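Local coordinates for leucine-rich repeat protein (Bacteroides thetaiotaomicron, PDB 4ECN) that is of unknown function but probably binds other proteins outside the cell through its leucine-rich repeat solenoid, at residues 494-499 against 515-520; 548-553 against 573-578; 326-331 against 350-355; 341-346 against 442-447. All coordinates share one frame; numbering follows the deposited sequence.

Contact 1 (494-499 against 515-520); sequences TDVELY and PELQSL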
loop_
_atom_site.group_PDB
_atom_site.type_symbol
_atom_site.label_atom_id
_atom_site.label_comp_id
_atom_site.label_asym_id
_atom_site.label_seq_id
_atom_site.Cartn_x
_atom_site.Cartn_y
_atom_site.Cartn_z
ATOM N N THR A 494 3.622 -12.542 -13.873
ATOM C CA THR A 494 3.357 -13.569 -12.870
ATOM C C THR A 494 2.536 -13.055 -11.702
ATOM O O THR A 494 1.899 -13.850 -11.016
ATOM C CB THR A 494 4.686 -14.111 -12.338
ATOM O OG1 THR A 494 5.439 -13.043 -11.753
ATOM C CG2 THR A 494 5.502 -14.786 -13.417
ATOM N N ASP A 495 2.577 -11.739 -11.443
ATOM C CA ASP A 495 1.867 -11.159 -10.306
ATOM C C ASP A 495 0.869 -10.124 -10.737
ATOM O O ASP A 495 1.218 -9.230 -11.499
ATOM C CB ASP A 495 2.857 -10.530 -9.325
ATOM C CG ASP A 495 3.667 -11.537 -8.535
ATOM O OD1 ASP A 495 4.375 -12.361 -9.167
ATOM O OD2 ASP A 495 3.639 -11.466 -7.290
ATOM N N VAL A 496 -0.388 -10.252 -10.241
ATOM C CA VAL A 496 -1.515 -9.331 -10.494
ATOM C C VAL A 496 -2.236 -9.082 -9.197
ATOM O O VAL A 496 -2.446 -10.024 -8.431
ATOM C CB VAL A 496 -2.518 -9.810 -11.581
ATOM C CG1 VAL A 496 -3.647 -8.800 -11.780
ATOM C CG2 VAL A 496 -1.821 -10.096 -12.908
ATOM N N GLU A 497 -2.607 -7.810 -8.951
ATOM C CA GLU A 497 -3.409 -7.380 -7.815
ATOM C C GLU A 497 -4.577 -6.542 -8.311
ATOM O O GLU A 497 -4.393 -5.585 -9.066
ATOM C CB GLU A 497 -2.588 -6.607 -6.775
ATOM C CG GLU A 497 -3.398 -6.085 -5.588
ATOM C CD GLU A 497 -2.569 -5.607 -4.410
ATOM O OE1 GLU A 497 -1.891 -6.450 -3.771
ATOM O OE2 GLU A 497 -2.637 -4.398 -4.092
ATOM N N LEU A 498 -5.782 -6.947 -7.887
ATOM C CA LEU A 498 -7.071 -6.311 -8.099
ATOM C C LEU A 498 -7.741 -6.207 -6.747
ATOM O O LEU A 498 -8.694 -6.910 -6.460
ATOM C CB LEU A 498 -7.906 -7.092 -9.121
ATOM C CG LEU A 498 -7.773 -6.679 -10.568
ATOM C CD1 LEU A 498 -8.407 -7.696 -11.451
ATOM C CD2 LEU A 498 -8.413 -5.338 -10.827
ATOM N N TYR A 499 -7.178 -5.373 -5.886
ATOM C CA TYR A 499 -7.580 -5.197 -4.494
ATOM C C TYR A 499 -8.594 -4.084 -4.334
ATOM O O TYR A 499 -8.432 -3.005 -4.898
ATOM C CB TYR A 499 -6.328 -4.882 -3.645
ATOM C CG TYR A 499 -6.600 -4.692 -2.169
ATOM C CD1 TYR A 499 -6.808 -5.784 -1.335
ATOM C CD2 TYR A 499 -6.633 -3.422 -1.602
ATOM C CE1 TYR A 499 -7.108 -5.614 0.012
ATOM C CE2 TYR A 499 -6.889 -3.243 -0.245
ATOM C CZ TYR A 499 -7.116 -4.346 0.564
ATOM O OH TYR A 499 -7.396 -4.200 1.908
ATOM N N PRO A 515 -0.812 -16.050 -19.634
ATOM C CA PRO A 515 -0.131 -17.356 -19.775
ATOM C C PRO A 515 0.557 -17.889 -18.520
ATOM O O PRO A 515 0.477 -19.091 -18.264
ATOM C CB PRO A 515 0.953 -17.092 -20.820
ATOM C CG PRO A 515 0.665 -15.768 -21.374
ATOM C CD PRO A 515 -0.097 -14.996 -20.367
ATOM N N GLU A 516 1.260 -17.015 -17.768
ATOM C CA GLU A 516 2.090 -17.432 -16.641
ATOM C C GLU A 516 1.727 -16.765 -15.301
ATOM O O GLU A 516 2.622 -16.455 -14.514
ATOM C CB GLU A 516 3.554 -17.106 -16.981
ATOM C CG GLU A 516 4.083 -17.864 -18.196
ATOM C CD GLU A 516 4.136 -19.379 -18.090
ATOM O OE1 GLU A 516 4.327 -19.905 -16.966
ATOM O OE2 GLU A 516 4.035 -20.040 -19.150
ATOM N N LEU A 517 0.433 -16.626 -15.003
ATOM C CA LEU A 517 -0.009 -16.039 -13.736
ATOM C C LEU A 517 0.324 -17.001 -12.585
ATOM O O LEU A 517 0.103 -18.202 -12.700
ATOM C CB LEU A 517 -1.519 -15.714 -13.794
ATOM C CG LEU A 517 -2.184 -15.005 -12.601
ATOM C CD1 LEU A 517 -1.571 -13.647 -12.332
ATOM C CD2 LEU A 517 -3.687 -14.843 -12.817
ATOM N N GLN A 518 0.886 -16.469 -11.499
ATOM C CA GLN A 518 1.323 -17.243 -10.342
ATOM C C GLN A 518 0.742 -16.741 -9.037
ATOM O O GLN A 518 0.452 -17.549 -8.154
ATOM C CB GLN A 518 2.854 -17.192 -10.230
ATOM C CG GLN A 518 3.601 -17.930 -11.331
ATOM C CD GLN A 518 5.084 -17.800 -11.138
ATOM O OE1 GLN A 518 5.577 -17.184 -10.190
ATOM N NE2 GLN A 518 5.833 -18.382 -12.035
ATOM N N SER A 519 0.665 -15.410 -8.876
ATOM C CA SER A 519 0.177 -14.731 -7.682
ATOM C C SER A 519 -0.967 -13.796 -8.051
ATOM O O SER A 519 -0.802 -12.933 -8.919
ATOM C CB SER A 519 1.314 -13.963 -7.024
ATOM O OG SER A 519 0.850 -13.073 -6.020
ATOM N N LEU A 520 -2.120 -13.959 -7.379
ATOM C CA LEU A 520 -3.322 -13.163 -7.606
ATOM C C LEU A 520 -3.954 -12.761 -6.279
ATOM O O LEU A 520 -4.115 -13.601 -5.384
ATOM C CB LEU A 520 -4.321 -13.968 -8.462
ATOM C CG LEU A 520 -5.637 -13.302 -8.850
ATOM C CD1 LEU A 520 -5.422 -12.216 -9.858
ATOM C CD2 LEU A 520 -6.610 -14.310 -9.392
#
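T494 O accepts two N-H groups, from Q518 just before the neighbouring strand and S519 at its start. S519 N lies 2.9 Å from T494 O, almost straight out from the carbonyl, while Q518 N, 2.8 Å from T494 O, comes in from a more bent direction. V496 N donates to S519 O at 3.0 Å, so that D495 pairs with S519 and V496 with L520 in parallel. The Q518 side chain runs alongside T494, its CD 3.8 Å from T494 CG2. On the face carrying D495 and S519, D495 OD2 rests 3.4 Å from S519 CB. On the opposite face V496 CG2 meets L517 CD1 at 3.6 Å, the two side chains crossing at about a right angle; L517 starts away from V496, but CG anti to the backbone N (chi1 -176°) brings its CD1 back toward V496. L520 CD1 packs on V496 CB. The parallel pairing of strands from successive turns is that of the leucine-rich repeat coil; here no helix or strand lies between the two. T494 OG1 donates to the anti lone pair of D495 OD1 at 2.9 Å, and D495 OD1 also forms a salt bridge with R384 of helix 377-384. An alanine at D495 would probably leave R384 without its charged mate and T494 OG1 without this acceptor. R384 also hydrogen-bonds Q518 OE1, and K380 NZ hydrogen-bonds T494 OG1.

Contact 2 (548-553 against 573-578); sequences PKIQIF and VKLGLL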
loop_
_atom_site.group_PDB
_atom_site.type_symbol
_atom_site.label_atom_id
_atom_site.label_comp_id
_atom_site.label_asym_id
_atom_site.label_seq_id
_atom_site.Cartn_x
_atom_site.Cartn_y
_atom_site.Cartn_z
ATOM N N PRO A 548 -3.606 -24.626 -13.516
ATOM C CA PRO A 548 -2.444 -25.356 -12.993
ATOM C C PRO A 548 -1.195 -24.475 -12.701
ATOM O O PRO A 548 -0.161 -25.039 -12.309
ATOM C CB PRO A 548 -2.140 -26.337 -14.132
ATOM C CG PRO A 548 -2.555 -25.640 -15.343
ATOM C CD PRO A 548 -3.768 -24.854 -14.969
ATOM N N LYS A 549 -1.276 -23.122 -12.872
ATOM C CA LYS A 549 -0.133 -22.192 -12.696
ATOM C C LYS A 549 -0.181 -21.341 -11.395
ATOM O O LYS A 549 0.884 -20.909 -10.924
ATOM C CB LYS A 549 -0.044 -21.209 -13.885
ATOM C CG LYS A 549 0.374 -21.828 -15.201
ATOM C CD LYS A 549 1.880 -21.921 -15.404
ATOM C CE LYS A 549 2.213 -22.677 -16.671
ATOM N NZ LYS A 549 1.449 -22.180 -17.843
ATOM N N ILE A 550 -1.406 -21.045 -10.877
ATOM C CA ILE A 550 -1.636 -20.244 -9.666
ATOM C C ILE A 550 -0.939 -20.930 -8.502
ATOM O O ILE A 550 -1.083 -22.147 -8.337
ATOM C CB ILE A 550 -3.156 -19.991 -9.358
ATOM C CG1 ILE A 550 -3.952 -19.429 -10.573
ATOM C CG2 ILE A 550 -3.388 -19.135 -8.076
ATOM C CD1 ILE A 550 -3.768 -17.963 -10.905
ATOM N N GLN A 551 -0.171 -20.131 -7.730
ATOM C CA GLN A 551 0.606 -20.514 -6.554
ATOM C C GLN A 551 0.104 -19.789 -5.297
ATOM O O GLN A 551 0.048 -20.387 -4.212
ATOM C CB GLN A 551 2.098 -20.196 -6.789
ATOM C CG GLN A 551 2.784 -21.058 -7.862
ATOM C CD GLN A 551 4.182 -20.603 -8.209
ATOM O OE1 GLN A 551 4.898 -19.979 -7.412
ATOM N NE2 GLN A 551 4.596 -20.899 -9.431
ATOM N N ILE A 552 -0.252 -18.490 -5.446
ATOM C CA ILE A 552 -0.745 -17.638 -4.357
ATOM C C ILE A 552 -2.107 -17.101 -4.725
ATOM O O ILE A 552 -2.269 -16.460 -5.764
ATOM C CB ILE A 552 0.256 -16.488 -4.063
ATOM C CG1 ILE A 552 1.631 -17.051 -3.617
ATOM C CG2 ILE A 552 -0.306 -15.485 -3.053
ATOM C CD1 ILE A 552 2.743 -16.160 -3.862
ATOM N N PHE A 553 -3.083 -17.333 -3.860
ATOM C CA PHE A 553 -4.405 -16.807 -4.094
ATOM C C PHE A 553 -4.939 -16.131 -2.799
ATOM O O PHE A 553 -5.186 -16.794 -1.795
ATOM C CB PHE A 553 -5.325 -17.919 -4.606
ATOM C CG PHE A 553 -6.687 -17.480 -5.084
ATOM C CD1 PHE A 553 -6.841 -16.309 -5.818
ATOM C CD2 PHE A 553 -7.801 -18.284 -4.887
ATOM C CE1 PHE A 553 -8.096 -15.907 -6.262
ATOM C CE2 PHE A 553 -9.059 -17.891 -5.345
ATOM C CZ PHE A 553 -9.200 -16.706 -6.032
ATOM N N VAL A 573 -2.983 -27.495 -9.044
ATOM C CA VAL A 573 -1.870 -28.362 -8.711
ATOM C C VAL A 573 -0.710 -27.592 -8.030
ATOM O O VAL A 573 -0.102 -28.148 -7.115
ATOM C CB VAL A 573 -1.432 -29.046 -10.038
ATOM C CG1 VAL A 573 0.072 -29.281 -10.127
ATOM C CG2 VAL A 573 -2.203 -30.345 -10.243
ATOM N N LYS A 574 -0.413 -26.348 -8.451
ATOM C CA LYS A 574 0.722 -25.618 -7.900
ATOM C C LYS A 574 0.335 -24.623 -6.804
ATOM O O LYS A 574 1.152 -23.758 -6.482
ATOM C CB LYS A 574 1.460 -24.862 -9.011
ATOM C CG LYS A 574 2.284 -25.758 -9.919
ATOM C CD LYS A 574 3.090 -24.969 -10.947
ATOM C CE LYS A 574 4.309 -24.264 -10.395
ATOM N NZ LYS A 574 4.963 -23.419 -11.433
ATOM N N LEU A 575 -0.857 -24.754 -6.189
ATOM C CA LEU A 575 -1.289 -23.808 -5.155
ATOM C C LEU A 575 -0.479 -24.037 -3.871
ATOM O O LEU A 575 -0.182 -25.188 -3.531
ATOM C CB LEU A 575 -2.799 -23.935 -4.898
ATOM C CG LEU A 575 -3.447 -22.893 -3.966
ATOM C CD1 LEU A 575 -3.525 -21.519 -4.624
ATOM C CD2 LEU A 575 -4.836 -23.322 -3.577
ATOM N N GLY A 576 -0.106 -22.928 -3.217
ATOM C CA GLY A 576 0.713 -22.898 -2.010
ATOM C C GLY A 576 0.234 -21.939 -0.943
ATOM O O GLY A 576 0.609 -22.091 0.221
ATOM N N LEU A 577 -0.598 -20.940 -1.311
ATOM C CA LEU A 577 -1.173 -19.978 -0.350
ATOM C C LEU A 577 -2.625 -19.762 -0.660
ATOM O O LEU A 577 -2.968 -19.490 -1.806
ATOM C CB LEU A 577 -0.427 -18.623 -0.339
ATOM C CG LEU A 577 -0.911 -17.553 0.648
ATOM C CD1 LEU A 577 0.218 -16.665 1.060
ATOM C CD2 LEU A 577 -2.073 -16.727 0.087
ATOM N N LEU A 578 -3.471 -19.819 0.369
ATOM C CA LEU A 578 -4.892 -19.574 0.216
ATOM C C LEU A 578 -5.410 -18.782 1.401
ATOM O O LEU A 578 -5.273 -19.230 2.534
ATOM C CB LEU A 578 -5.664 -20.880 0.049
ATOM C CG LEU A 578 -7.158 -20.742 -0.085
ATOM C CD1 LEU A 578 -7.532 -20.145 -1.435
ATOM C CD2 LEU A 578 -7.822 -22.074 0.094
#
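The side chain of K574 lies against the 548-553 backbone, its CG 3.5 Å from P548 O. The chain then bends (chi3 75°) and runs beside Q551, pointing the same way, while Q551 CG rests 3.4 Å from K574 O. An alanine in place of Q551 would probably leave the flank of K574 without this neighbour and its outer half freer to turn. Inside, the methyl L575 CD1 fills the notch between I550 and F553, 4.2 Å from I550 CG2 and 4.0 Å from F553 CB. These strands belong to consecutive leucine-rich repeats and form a beta-alpha-beta unit with helix 566-569, the leucines L575 and L578 turned to the interior. L578 CD1 approaches the F553 ring obliquely, 3.9 Å from F553 CD2, and W537 of helix 530-542 meets the same ring with planes at about 60°. On the other face I552 CG2 bears on L577 CD2 at 3.8 Å. The backbone draws these pairs together: Q551 O accepts from both G576 N, on a lone pair at 2.7 Å, and L577 N, and F553 N donates to L577 O at 3.0 Å in the parallel pairing.

Contact 3 (326-331 against 350-355); sequences TGLSLA and KVLSFG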
loop_
_atom_site.group_PDB
_atom_site.type_symbol
_atom_site.label_atom_id
_atom_site.label_comp_id
_atom_site.label_asym_id
_atom_site.label_seq_id
_atom_site.Cartn_x
_atom_site.Cartn_y
_atom_site.Cartn_z
ATOM N N THR A 326 11.134 1.614 -17.077
ATOM C CA THR A 326 11.099 0.191 -16.714
ATOM C C THR A 326 10.113 -0.075 -15.580
ATOM O O THR A 326 9.693 -1.220 -15.366
ATOM C CB THR A 326 12.485 -0.296 -16.328
ATOM O OG1 THR A 326 13.018 0.533 -15.286
ATOM C CG2 THR A 326 13.419 -0.321 -17.512
ATOM N N GLY A 327 9.755 0.990 -14.876
ATOM C CA GLY A 327 8.820 0.957 -13.768
ATOM C C GLY A 327 7.983 2.212 -13.712
ATOM O O GLY A 327 8.475 3.317 -13.949
ATOM N N LEU A 328 6.711 2.046 -13.417
ATOM C CA LEU A 328 5.803 3.153 -13.250
ATOM C C LEU A 328 4.828 2.847 -12.094
ATOM O O LEU A 328 4.121 1.833 -12.159
ATOM C CB LEU A 328 5.058 3.445 -14.573
ATOM C CG LEU A 328 3.891 4.437 -14.539
ATOM C CD1 LEU A 328 4.347 5.804 -14.131
ATOM C CD2 LEU A 328 3.255 4.528 -15.880
ATOM N N SER A 329 4.803 3.724 -11.044
ATOM C CA SER A 329 3.868 3.577 -9.923
ATOM C C SER A 329 3.089 4.869 -9.707
ATOM O O SER A 329 3.675 5.909 -9.398
ATOM C CB SER A 329 4.577 3.162 -8.629
ATOM O OG SER A 329 3.635 3.013 -7.577
ATOM N N LEU A 330 1.768 4.804 -9.871
ATOM C CA LEU A 330 0.898 5.961 -9.651
ATOM C C LEU A 330 0.334 5.929 -8.225
ATOM O O LEU A 330 -0.452 6.798 -7.854
ATOM C CB LEU A 330 -0.229 6.007 -10.684
ATOM C CG LEU A 330 0.190 6.017 -12.147
ATOM C CD1 LEU A 330 -1.013 6.116 -13.032
ATOM C CD2 LEU A 330 1.169 7.169 -12.464
ATOM N N ALA A 331 0.762 4.943 -7.424
ATOM C CA ALA A 331 0.339 4.770 -6.042
ATOM C C ALA A 331 0.721 5.990 -5.186
ATOM O O ALA A 331 1.852 6.479 -5.283
ATOM C CB ALA A 331 0.966 3.506 -5.467
ATOM N N LYS A 350 8.442 -3.100 -16.751
ATOM C CA LYS A 350 8.530 -4.397 -16.097
ATOM C C LYS A 350 7.654 -4.460 -14.833
ATOM O O LYS A 350 7.202 -5.543 -14.458
ATOM C CB LYS A 350 9.985 -4.726 -15.762
ATOM C CG LYS A 350 10.757 -5.172 -16.997
ATOM C CD LYS A 350 12.049 -5.889 -16.634
ATOM C CE LYS A 350 12.597 -6.755 -17.751
ATOM N NZ LYS A 350 11.716 -7.934 -18.030
ATOM N N VAL A 351 7.404 -3.313 -14.191
ATOM C CA VAL A 351 6.542 -3.223 -13.004
ATOM C C VAL A 351 5.624 -2.003 -13.217
ATOM O O VAL A 351 6.079 -0.959 -13.636
ATOM C CB VAL A 351 7.315 -3.202 -11.652
ATOM C CG1 VAL A 351 7.968 -4.554 -11.380
ATOM C CG2 VAL A 351 8.356 -2.083 -11.582
ATOM N N LEU A 352 4.323 -2.192 -13.064
ATOM C CA LEU A 352 3.297 -1.174 -13.298
ATOM C C LEU A 352 2.275 -1.250 -12.199
ATOM O O LEU A 352 1.744 -2.323 -11.925
ATOM C CB LEU A 352 2.651 -1.368 -14.682
ATOM C CG LEU A 352 1.489 -0.459 -15.049
ATOM C CD1 LEU A 352 1.904 1.009 -15.044
ATOM C CD2 LEU A 352 0.924 -0.850 -16.392
ATOM N N SER A 353 2.003 -0.111 -11.566
ATOM C CA SER A 353 1.156 -0.050 -10.393
ATOM C C SER A 353 0.250 1.227 -10.379
ATOM O O SER A 353 0.749 2.350 -10.477
ATOM C CB SER A 353 2.071 -0.082 -9.180
ATOM O OG SER A 353 1.344 0.031 -7.976
ATOM N N PHE A 354 -1.084 1.032 -10.270
ATOM C CA PHE A 354 -2.115 2.083 -10.237
ATOM C C PHE A 354 -2.737 2.241 -8.840
ATOM O O PHE A 354 -3.499 3.181 -8.576
ATOM C CB PHE A 354 -3.221 1.754 -11.248
ATOM C CG PHE A 354 -2.717 1.637 -12.664
ATOM C CD1 PHE A 354 -2.429 2.776 -13.418
ATOM C CD2 PHE A 354 -2.546 0.394 -13.256
ATOM C CE1 PHE A 354 -1.968 2.670 -14.732
ATOM C CE2 PHE A 354 -2.118 0.287 -14.588
ATOM C CZ PHE A 354 -1.828 1.426 -15.315
ATOM N N GLY A 355 -2.407 1.303 -7.970
ATOM C CA GLY A 355 -2.882 1.252 -6.595
ATOM C C GLY A 355 -2.237 0.107 -5.859
ATOM O O GLY A 355 -1.601 -0.735 -6.494
#
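T326, whose O accepts from K350 N at 2.6 Å, belongs to a classic beta bulge: T326 and G327 both face D318 of the antiparallel neighbour. V351 N adds only a weak bond to T326 O. Toward 350-355 the strand pairs in parallel, G327 with V351, L328 with L352 and S329 with S353, the strand axes diverging by 10°. L328 N donates to V351 O, S353 N reaches L328 O at 2.9 Å, and L330 N reaches S353 O at 2.7 Å. G327 has no side chain, and V351 CG2 lies 3.8 Å from its CA. L328 and L352 lie side by side on the opposite face, with CG anti to the backbone N (chi1 170° and 176°), which sends them the same way; L328 CD2 meets L352 CD1 at 3.9 Å. This is the start of the leucine-rich repeat sheet, where strand 325-329 links the antiparallel edge strand 317-319 to the first of the regular parallel partners; leucines face the interior and S329 and S353 the other way, S329 OG standing 3.8 Å from S353 OG. At the far end L330 CD1 touches the edge of the F354 ring near its plane, 3.6 Å from F354 CD1. F455 of strand 452-456 meets the F354 ring with the planes nearly parallel. Q314 and V317 bind a sodium ion nearby.

Contact 4 (341-346 against 442-447); sequences DAIGQL and KAIQRL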
loop_
_atom_site.group_PDB
_atom_site.type_symbol
_atom_site.label_atom_id
_atom_site.label_comp_id
_atom_site.label_asym_id
_atom_site.label_seq_id
_atom_site.Cartn_x
_atom_site.Cartn_y
_atom_site.Cartn_z
ATOM N N ASP A 341 -3.956 5.454 -24.200
ATOM C CA ASP A 341 -3.293 4.435 -25.027
ATOM C C ASP A 341 -1.782 4.646 -25.091
ATOM O O ASP A 341 -1.046 3.725 -25.443
ATOM C CB ASP A 341 -3.884 4.442 -26.435
ATOM C CG ASP A 341 -5.390 4.432 -26.399
ATOM O OD1 ASP A 341 -5.965 3.474 -25.817
ATOM O OD2 ASP A 341 -5.991 5.445 -26.811
ATOM N N ALA A 342 -1.329 5.845 -24.697
ATOM C CA ALA A 342 0.069 6.252 -24.602
ATOM C C ALA A 342 0.883 5.298 -23.703
ATOM O O ALA A 342 2.079 5.140 -23.934
ATOM C CB ALA A 342 0.152 7.668 -24.058
ATOM N N ILE A 343 0.239 4.629 -22.717
ATOM C CA ILE A 343 0.925 3.673 -21.840
ATOM C C ILE A 343 1.499 2.470 -22.690
ATOM O O ILE A 343 2.444 1.810 -22.248
ATOM C CB ILE A 343 0.006 3.189 -20.692
ATOM C CG1 ILE A 343 0.829 2.554 -19.540
ATOM C CG2 ILE A 343 -1.141 2.301 -21.185
ATOM C CD1 ILE A 343 0.284 2.887 -18.138
ATOM N N GLY A 344 0.973 2.268 -23.906
ATOM C CA GLY A 344 1.431 1.221 -24.815
ATOM C C GLY A 344 2.830 1.409 -25.371
ATOM O O GLY A 344 3.443 0.452 -25.854
ATOM N N GLN A 345 3.343 2.649 -25.298
ATOM C CA GLN A 345 4.666 3.039 -25.764
ATOM C C GLN A 345 5.769 2.522 -24.837
ATOM O O GLN A 345 6.871 2.218 -25.298
ATOM C CB GLN A 345 4.731 4.587 -25.862
ATOM C CG GLN A 345 6.110 5.198 -26.171
ATOM C CD GLN A 345 6.824 4.575 -27.353
ATOM O OE1 GLN A 345 6.222 4.202 -28.369
ATOM N NE2 GLN A 345 8.130 4.429 -27.226
ATOM N N LEU A 346 5.473 2.408 -23.544
ATOM C CA LEU A 346 6.446 2.068 -22.499
ATOM C C LEU A 346 6.779 0.570 -22.489
ATOM O O LEU A 346 6.779 -0.053 -21.436
ATOM C CB LEU A 346 5.859 2.516 -21.151
ATOM C CG LEU A 346 5.383 3.991 -21.102
ATOM C CD1 LEU A 346 4.644 4.300 -19.814
ATOM C CD2 LEU A 346 6.527 4.958 -21.330
ATOM N N LYS A 442 -6.551 -0.803 -23.406
ATOM C CA LYS A 442 -6.112 -2.189 -23.674
ATOM C C LYS A 442 -4.616 -2.219 -24.190
ATOM O O LYS A 442 -4.061 -3.314 -24.356
ATOM C CB LYS A 442 -7.049 -2.946 -24.645
ATOM C CG LYS A 442 -7.163 -2.395 -26.062
ATOM C CD LYS A 442 -8.218 -3.150 -26.898
ATOM C CE LYS A 442 -7.799 -4.489 -27.479
ATOM N NZ LYS A 442 -6.946 -4.335 -28.681
ATOM N N ALA A 443 -3.953 -1.029 -24.341
ATOM C CA ALA A 443 -2.549 -0.904 -24.734
ATOM C C ALA A 443 -1.606 -1.652 -23.750
ATOM O O ALA A 443 -0.445 -1.899 -24.076
ATOM C CB ALA A 443 -2.166 0.557 -24.807
ATOM N N ILE A 444 -2.120 -2.041 -22.569
ATOM C CA ILE A 444 -1.420 -2.818 -21.539
ATOM C C ILE A 444 -0.906 -4.148 -22.192
ATOM O O ILE A 444 0.150 -4.645 -21.802
ATOM C CB ILE A 444 -2.405 -3.039 -20.321
ATOM C CG1 ILE A 444 -2.765 -1.712 -19.633
ATOM C CG2 ILE A 444 -1.936 -4.041 -19.289
ATOM C CD1 ILE A 444 -1.572 -0.852 -19.157
ATOM N N GLN A 445 -1.613 -4.652 -23.236
ATOM C CA GLN A 445 -1.284 -5.860 -24.008
ATOM C C GLN A 445 0.002 -5.734 -24.844
ATOM O O GLN A 445 0.421 -6.722 -25.468
ATOM C CB GLN A 445 -2.429 -6.185 -24.979
ATOM C CG GLN A 445 -3.612 -6.886 -24.369
ATOM C CD GLN A 445 -4.748 -6.972 -25.344
ATOM O OE1 GLN A 445 -5.453 -5.995 -25.583
ATOM N NE2 GLN A 445 -4.959 -8.139 -25.921
ATOM N N ARG A 446 0.564 -4.511 -24.942
ATOM C CA ARG A 446 1.765 -4.248 -25.725
ATOM C C ARG A 446 3.018 -4.288 -24.822
ATOM O O ARG A 446 4.130 -4.390 -25.335
ATOM C CB ARG A 446 1.643 -2.893 -26.443
ATOM C CG ARG A 446 2.552 -2.744 -27.664
ATOM C CD ARG A 446 2.379 -1.397 -28.336
ATOM N NE ARG A 446 3.208 -1.258 -29.537
ATOM C CZ ARG A 446 4.276 -0.470 -29.649
ATOM N NH1 ARG A 446 4.648 0.307 -28.636
ATOM N NH2 ARG A 446 4.953 -0.417 -30.787
ATOM N N LEU A 447 2.831 -4.257 -23.487
ATOM C CA LEU A 447 3.887 -4.261 -22.471
ATOM C C LEU A 447 4.288 -5.698 -22.163
ATOM O O LEU A 447 3.962 -6.246 -21.110
ATOM C CB LEU A 447 3.371 -3.530 -21.216
ATOM C CG LEU A 447 2.732 -2.157 -21.444
ATOM C CD1 LEU A 447 2.223 -1.599 -20.159
ATOM C CD2 LEU A 447 3.697 -1.194 -22.111
#
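I343 and I444 meet at the apolar centre, I343 CG2 standing 3.8 Å from I444 CD1. The same I343 methyl also faces the methyl of A443, with CG2 to CB at 4.1 Å. A443 CB then reaches across to the other 3-10 segment, settling 3.7 Å from G344 CA and 3.4 Å from D341 O. Since G344 has no side chain, the methyl comes directly against its backbone, and the CA atoms of G344 and A443 are the nearest pair of the two segments. On the next side L447 rests its CD2 against two carbonyl oxygens, 3.3 Å from I343 O and 3.4 Å from L346 O. The polar edge belongs to R446. With CG anti to the backbone N (chi1 -158°) and the chain extended as far as NE, its aliphatic part runs alongside G344 O and brings NH1 to it. R446 NH1 donates to G344 O at 3.0 Å in a nearly straight bond (167°); the oxygen lies in the guanidinium plane, although the donor sits above the carbonyl plane (41° out of it). R446 NE forms a salt bridge with E483, which probably helps to fix the direction of the group. Both segments are short 3-10 turns that return the chain to the sheet of the leucine-rich repeats. I343, I444 and L447 all pack on L352 of strand 351-353, L346 touches helix 266-280, and helix 475-480 covers D341 and R446.

From the N terminus, contact 3 comes first, closing an 18-residue loop that brings strand 351-353 beside strand 325-329. Contact 4 crosses it: 341-346 lies inside that loop, while its partner 442-447 follows 95 residues later, just before strand 452-456. The two touch through L352 and F354, tying the 3-10 turns to the face of the sheet that carries L352. Contacts 1 and 2 then follow in series, each joining one turn of the solenoid to the next; contact 1 closes a 15-residue loop and contact 2 a 19-residue one containing helix 566-569. They are continuous with each other, since Q518 O probably accepts from Q551 N and I552 N. Contacts 1, 2 and 3 all share one sheet.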